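Local coordinates for ABC transporter, substrate binding protein (Polyamine) (Agrobacterium tumefaciens, PDB 4EUO), which binds gamma-aminobutyric acid (GABA) in the periplasm as the substrate-binding protein of an ABC transporter, probably delivering it for uptake, at residues A[95-103]-A[256-265]. Numbering follows the deposited sequence.
Sequences SVGSFYYSF and MATATGYAPV. With ABU (gamma-amino-butanoic acid), chain E.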
ATOM      1  N   SER A  95      -9.855  -5.246  11.563  1.00 11.74           N
ATOM      2  CA  SER A  95      -8.630  -5.316  10.764  1.00 11.46           C
ATOM      3  C   SER A  95      -7.379  -5.338  11.604  1.00 11.41           C
ATOM      4  O   SER A  95      -7.385  -4.895  12.763  1.00 12.41           O
ATOM      5  CB  SER A  95      -8.569  -4.081   9.854  1.00 11.95           C
ATOM      6  OG  SER A  95      -8.477  -2.874  10.612  1.00 12.33           O
ATOM      7  N   VAL A  96      -6.306  -5.841  11.029  1.00  9.93           N
ATOM      8  CA  VAL A  96      -4.977  -5.755  11.595  1.00 10.63           C
ATOM      9  C   VAL A  96      -4.044  -5.385  10.441  1.00 11.18           C
ATOM     10  O   VAL A  96      -4.378  -5.599   9.258  1.00 10.31           O
ATOM     11  CB  VAL A  96      -4.507  -7.039  12.293  1.00 13.20           C
ATOM     12  CG1 VAL A  96      -5.376  -7.343  13.530  1.00 13.05           C
ATOM     13  CG2 VAL A  96      -4.472  -8.214  11.336  1.00 13.32           C
ATOM     14  N   GLY A  97      -2.864  -4.900  10.765  1.00 10.39           N
ATOM     15  CA  GLY A  97      -1.915  -4.562   9.716  1.00  9.30           C
ATOM     16  C   GLY A  97      -1.399  -5.764   8.953  1.00 10.26           C
ATOM     17  O   GLY A  97      -1.255  -6.852   9.508  1.00 10.57           O
ATOM     18  N   SER A  98      -1.131  -5.576   7.661  1.00  9.03           N
ATOM     19  CA  SER A  98      -0.564  -6.554   6.749  1.00  8.58           C
ATOM     20  C   SER A  98       0.922  -6.258   6.515  1.00 10.10           C
ATOM     21  O   SER A  98       1.767  -7.159   6.554  1.00  9.69           O
ATOM     22  CB  SER A  98      -1.320  -6.514   5.420  1.00  9.18           C
ATOM     23  OG  SER A  98      -0.753  -7.484   4.546  1.00 10.30           O
ATOM     24  N   PHE A  99       1.241  -4.984   6.224  1.00  8.44           N
ATOM     25  CA  PHE A  99       2.608  -4.533   6.034  1.00  8.27           C
ATOM     26  C   PHE A  99       2.627  -3.021   6.033  1.00  9.57           C
ATOM     27  O   PHE A  99       1.570  -2.396   5.804  1.00  9.31           O
ATOM     28  CB  PHE A  99       3.275  -5.070   4.751  1.00  8.88           C
ATOM     29  CG  PHE A  99       2.598  -4.674   3.455  1.00  8.17           C
ATOM     30  CD1 PHE A  99       2.993  -3.531   2.761  1.00  9.52           C
ATOM     31  CD2 PHE A  99       1.596  -5.457   2.919  1.00  9.23           C
ATOM     32  CE1 PHE A  99       2.381  -3.178   1.550  1.00  9.44           C
ATOM     33  CE2 PHE A  99       0.980  -5.113   1.716  1.00  9.25           C
ATOM     34  CZ  PHE A  99       1.380  -3.975   1.039  1.00  9.37           C
ATOM     35  N   TYR A 100       3.819  -2.452   6.262  1.00  8.24           N
ATOM     36  CA  TYR A 100       4.013  -1.017   6.347  1.00  8.14           C
ATOM     37  C   TYR A 100       4.841  -0.608   5.151  1.00  9.17           C
ATOM     38  O   TYR A 100       5.829  -1.278   4.813  1.00  9.62           O
ATOM     39  CB  TYR A 100       4.674  -0.723   7.696  1.00 10.15           C
ATOM     40  CG  TYR A 100       4.925   0.723   8.034  1.00 11.58           C
ATOM     41  CD1 TYR A 100       3.952   1.489   8.658  1.00 15.87           C
ATOM     42  CD2 TYR A 100       6.182   1.294   7.852  1.00 13.95           C
ATOM     43  CE1 TYR A 100       4.211   2.792   9.081  1.00 16.42           C
ATOM     44  CE2 TYR A 100       6.446   2.611   8.249  1.00 14.95           C
ATOM     45  CZ  TYR A 100       5.464   3.336   8.889  1.00 14.93           C
ATOM     46  OH  TYR A 100       5.732   4.606   9.354  1.00 15.14           O
ATOM     47  N   TYR A 101       4.449   0.472   4.464  1.00  8.38           N
ATOM     48  CA  TYR A 101       5.124   0.827   3.223  1.00  7.88           C
ATOM     49  C   TYR A 101       5.258   2.317   3.077  1.00  8.51           C
ATOM     50  O   TYR A 101       4.662   3.076   3.842  1.00  8.21           O
ATOM     51  CB  TYR A 101       4.335   0.254   2.017  1.00  9.22           C
ATOM     52  CG  TYR A 101       2.972   0.861   1.778  1.00  7.27           C
ATOM     53  CD1 TYR A 101       2.811   1.952   0.927  1.00  9.34           C
ATOM     54  CD2 TYR A 101       1.831   0.328   2.379  1.00  8.25           C
ATOM     55  CE1 TYR A 101       1.551   2.503   0.694  1.00  8.54           C
ATOM     56  CE2 TYR A 101       0.570   0.878   2.162  1.00  8.50           C
ATOM     57  CZ  TYR A 101       0.436   1.953   1.308  1.00  8.01           C
ATOM     58  OH  TYR A 101      -0.794   2.493   1.039  1.00  9.97           O
ATOM     59  N   SER A 102       5.962   2.737   2.013  1.00  7.77           N
ATOM     60  CA  SER A 102       6.067   4.136   1.679  1.00  7.93           C
ATOM     61  C   SER A 102       5.784   4.371   0.214  1.00  8.69           C
ATOM     62  O   SER A 102       6.092   3.507  -0.616  1.00  9.45           O
ATOM     63  CB  SER A 102       7.498   4.634   1.882  1.00  9.43           C
ATOM     64  OG  SER A 102       7.809   4.618   3.262  1.00  9.78           O
ATOM     65  N   PHE A 103       5.259   5.550  -0.094  1.00  7.96           N
ATOM     66  CA  PHE A 103       5.319   6.086  -1.436  1.00  7.55           C
ATOM     67  C   PHE A 103       6.679   6.794  -1.526  1.00  8.29           C
ATOM     68  O   PHE A 103       7.012   7.608  -0.654  1.00  8.59           O
ATOM     69  CB  PHE A 103       4.221   7.096  -1.716  1.00  8.96           C
ATOM     70  CG  PHE A 103       2.886   6.434  -1.835  1.00  8.20           C
ATOM     71  CD1 PHE A 103       2.524   5.775  -3.004  1.00  9.28           C
ATOM     72  CD2 PHE A 103       1.994   6.458  -0.782  1.00  8.13           C
ATOM     73  CE1 PHE A 103       1.277   5.136  -3.099  1.00  9.72           C
ATOM     74  CE2 PHE A 103       0.764   5.819  -0.881  1.00  9.91           C
ATOM     75  CZ  PHE A 103       0.398   5.188  -2.053  1.00  8.89           C
ATOM     76  N   MET A 256       7.766 -12.077   4.806  1.00 12.28           N
ATOM     77  CA  MET A 256       7.095 -11.177   3.857  1.00 12.47           C
ATOM     78  C   MET A 256       8.013  -9.961   3.636  1.00 12.87           C
ATOM     79  O   MET A 256       8.232  -9.524   2.507  1.00 12.14           O
ATOM     80  CB  MET A 256       5.746 -10.771   4.456  1.00 13.01           C
ATOM     81  CG  MET A 256       4.975  -9.706   3.653  1.00 13.06           C
ATOM     82  SD  MET A 256       5.560  -8.007   3.961  1.00 12.78           S
ATOM     83  CE  MET A 256       5.340  -7.877   5.740  1.00 12.15           C
ATOM     84  N   ALA A 257       8.573  -9.410   4.733  1.00 11.11           N
ATOM     85  CA  ALA A 257       9.399  -8.224   4.601  1.00 11.47           C
ATOM     86  C   ALA A 257      10.678  -8.475   3.812  1.00 12.66           C
ATOM     87  O   ALA A 257      11.062  -7.699   2.934  1.00 12.77           O
ATOM     88  CB  ALA A 257       9.742  -7.701   6.001  1.00 12.25           C
ATOM     89  N   THR A 258      11.344  -9.599   4.123  1.00 12.83           N
ATOM     90  CA  THR A 258      12.557  -9.967   3.410  1.00 13.40           C
ATOM     91  C   THR A 258      12.269 -10.114   1.915  1.00 14.91           C
ATOM     92  O   THR A 258      13.104  -9.699   1.103  1.00 15.26           O
ATOM     93  CB  THR A 258      13.074 -11.302   3.988  1.00 15.76           C
ATOM     94  OG1 THR A 258      13.424 -11.090   5.347  1.00 15.69           O
ATOM     95  CG2 THR A 258      14.293 -11.857   3.230  1.00 17.05           C
ATOM     96  N   ALA A 259      11.117 -10.696   1.562  1.00 13.26           N
ATOM     97  CA  ALA A 259      10.758 -10.970   0.166  1.00 15.30           C
ATOM     98  C   ALA A 259      10.265  -9.751  -0.587  1.00 17.62           C
ATOM     99  O   ALA A 259      10.228  -9.796  -1.814  1.00 18.42           O
ATOM    100  CB  ALA A 259       9.699 -12.047   0.113  1.00 16.67           C
ATOM    101  N   THR A 260       9.828  -8.682   0.120  1.00 13.15           N
ATOM    102  CA  THR A 260       9.224  -7.549  -0.591  1.00 12.55           C
ATOM    103  C   THR A 260       9.926  -6.215  -0.483  1.00 13.26           C
ATOM    104  O   THR A 260       9.725  -5.371  -1.347  1.00 12.99           O
ATOM    105  CB  THR A 260       7.800  -7.281  -0.076  1.00 13.90           C
ATOM    106  OG1 THR A 260       7.855  -6.991   1.325  1.00 12.59           O
ATOM    107  CG2 THR A 260       6.840  -8.415  -0.357  1.00 15.24           C
ATOM    108  N   GLY A 261      10.619  -5.965   0.620  1.00 12.75           N
ATOM    109  CA  GLY A 261      11.141  -4.635   0.908  1.00 12.37           C
ATOM    110  C   GLY A 261      10.145  -3.779   1.693  1.00 11.29           C
ATOM    111  O   GLY A 261      10.410  -2.610   1.940  1.00 11.55           O
ATOM    112  N   TYR A 262       9.023  -4.366   2.130  1.00  9.96           N
ATOM    113  CA  TYR A 262       8.053  -3.671   2.988  1.00  9.83           C
ATOM    114  C   TYR A 262       8.424  -3.973   4.435  1.00 11.95           C
ATOM    115  O   TYR A 262       9.133  -4.951   4.694  1.00 12.81           O
ATOM    116  CB  TYR A 262       6.608  -4.127   2.691  1.00  9.38           C
ATOM    117  CG  TYR A 262       6.134  -3.632   1.341  1.00  8.04           C
ATOM    118  CD1 TYR A 262       6.253  -2.295   0.994  1.00  8.46           C
ATOM    119  CD2 TYR A 262       5.629  -4.518   0.383  1.00  9.23           C
ATOM    120  CE1 TYR A 262       5.838  -1.831  -0.248  1.00  7.65           C
ATOM    121  CE2 TYR A 262       5.224  -4.068  -0.868  1.00  8.74           C
ATOM    122  CZ  TYR A 262       5.359  -2.728  -1.182  1.00  8.80           C
ATOM    123  OH  TYR A 262       5.076  -2.268  -2.433  1.00  8.37           O
ATOM    124  N   ALA A 263       7.988  -3.130   5.371  1.00  9.82           N
ATOM    125  CA  ALA A 263       8.302  -3.350   6.777  1.00  9.51           C
ATOM    126  C   ALA A 263       7.260  -4.234   7.431  1.00 10.40           C
ATOM    127  O   ALA A 263       6.061  -4.169   7.119  1.00 10.05           O
ATOM    128  CB  ALA A 263       8.408  -2.020   7.509  1.00 10.52           C
ATOM    129  N   PRO A 264       7.694  -5.091   8.371  1.00 10.76           N
ATOM    130  CA  PRO A 264       6.736  -5.937   9.086  1.00 10.57           C
ATOM    131  C   PRO A 264       5.898  -5.139  10.080  1.00 12.21           C
ATOM    132  O   PRO A 264       6.297  -4.052  10.526  1.00 13.16           O
ATOM    133  CB  PRO A 264       7.623  -6.960   9.783  1.00 12.86           C
ATOM    134  CG  PRO A 264       8.930  -6.286   9.948  1.00 15.77           C
ATOM    135  CD  PRO A 264       9.082  -5.289   8.842  1.00 11.67           C
ATOM    136  N   VAL A 265       4.750  -5.709  10.432  1.00  9.71           N
ATOM    137  CA  VAL A 265       3.790  -5.165  11.386  1.00 10.27           C
ATOM    138  C   VAL A 265       3.565  -6.097  12.564  1.00 12.27           C
ATOM    139  O   VAL A 265       2.519  -6.092  13.196  1.00 11.89           O
ATOM    140  CB  VAL A 265       2.487  -4.662  10.709  1.00 11.62           C
ATOM    141  CG1 VAL A 265       2.785  -3.380   9.897  1.00 11.93           C
ATOM    142  CG2 VAL A 265       1.897  -5.748   9.811  1.00 11.44           C
TER
HETATM  143  N   ABU E 404      -1.536  -0.801  -0.944  1.00 15.93           N
HETATM  144  CD  ABU E 404      -0.111  -1.097  -1.130  1.00 11.32           C
HETATM  145  CB  ABU E 404       0.103  -2.208  -2.129  1.00 11.35           C
HETATM  146  CG  ABU E 404       1.561  -2.487  -2.256  1.00 11.20           C
HETATM  147  C   ABU E 404       1.947  -3.488  -3.325  1.00  9.76           C
HETATM  148  O   ABU E 404       3.216  -3.501  -3.725  1.00  9.30           O
HETATM  149  OXT ABU E 404       1.073  -4.240  -3.949  1.00  9.40           O
HETATM  150  O   HOH W   1      -0.362  -6.702  12.295  1.00 13.40           O
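Tyr100 and Ala263 form a single antiparallel hydrogen-bonded bridge, with Tyr100 N to Ala263 O at 3.0 Å and Ala263 N to Tyr100 O at 2.9 Å. The bridge joins the long strand 96-107 of this periplasmic binding protein fold to the loop after helix 250-260, and the residues flanking it, Phe99, Tyr101 and Tyr262, line part of the GABA pocket. Next to the bridge, the Phe99 and Tyr262 side chains point the same way and their rings form an offset stack, centroids 4.5 Å apart and planes at 27°. Phe99 CE1 sits over the centre of the Tyr262 ring. With CG between the backbone N and the carbonyl carbon (chi1 61°), the Phe99 ring brings CZ to 3.6 Å from ligand CG. Met256, bent at chi2 and chi3, sets CE against Phe99 CB at 3.6 Å, and its sulfur makes an oblique Met-aromatic contact with the Phe99 ring. Tyr101 CB packs against CD1 and CE1 of Tyr262, while one face of the Tyr101 ring meets the ligand carbon CD. Val265 lays CG2 against the Gly97 carbonyl and CG1 against Tyr100 CB. A water donates to both Gly97 O and Val265 O. Gly261, with positive phi, follows the helix; Thr260 OG1 accepts from Tyr262 N in an ST turn spanning this glycine. Thr12, Asp226 and Arg203 hydrogen-bond the ligand, and Tyr262 OH donates to ligand O at 2.6 Å.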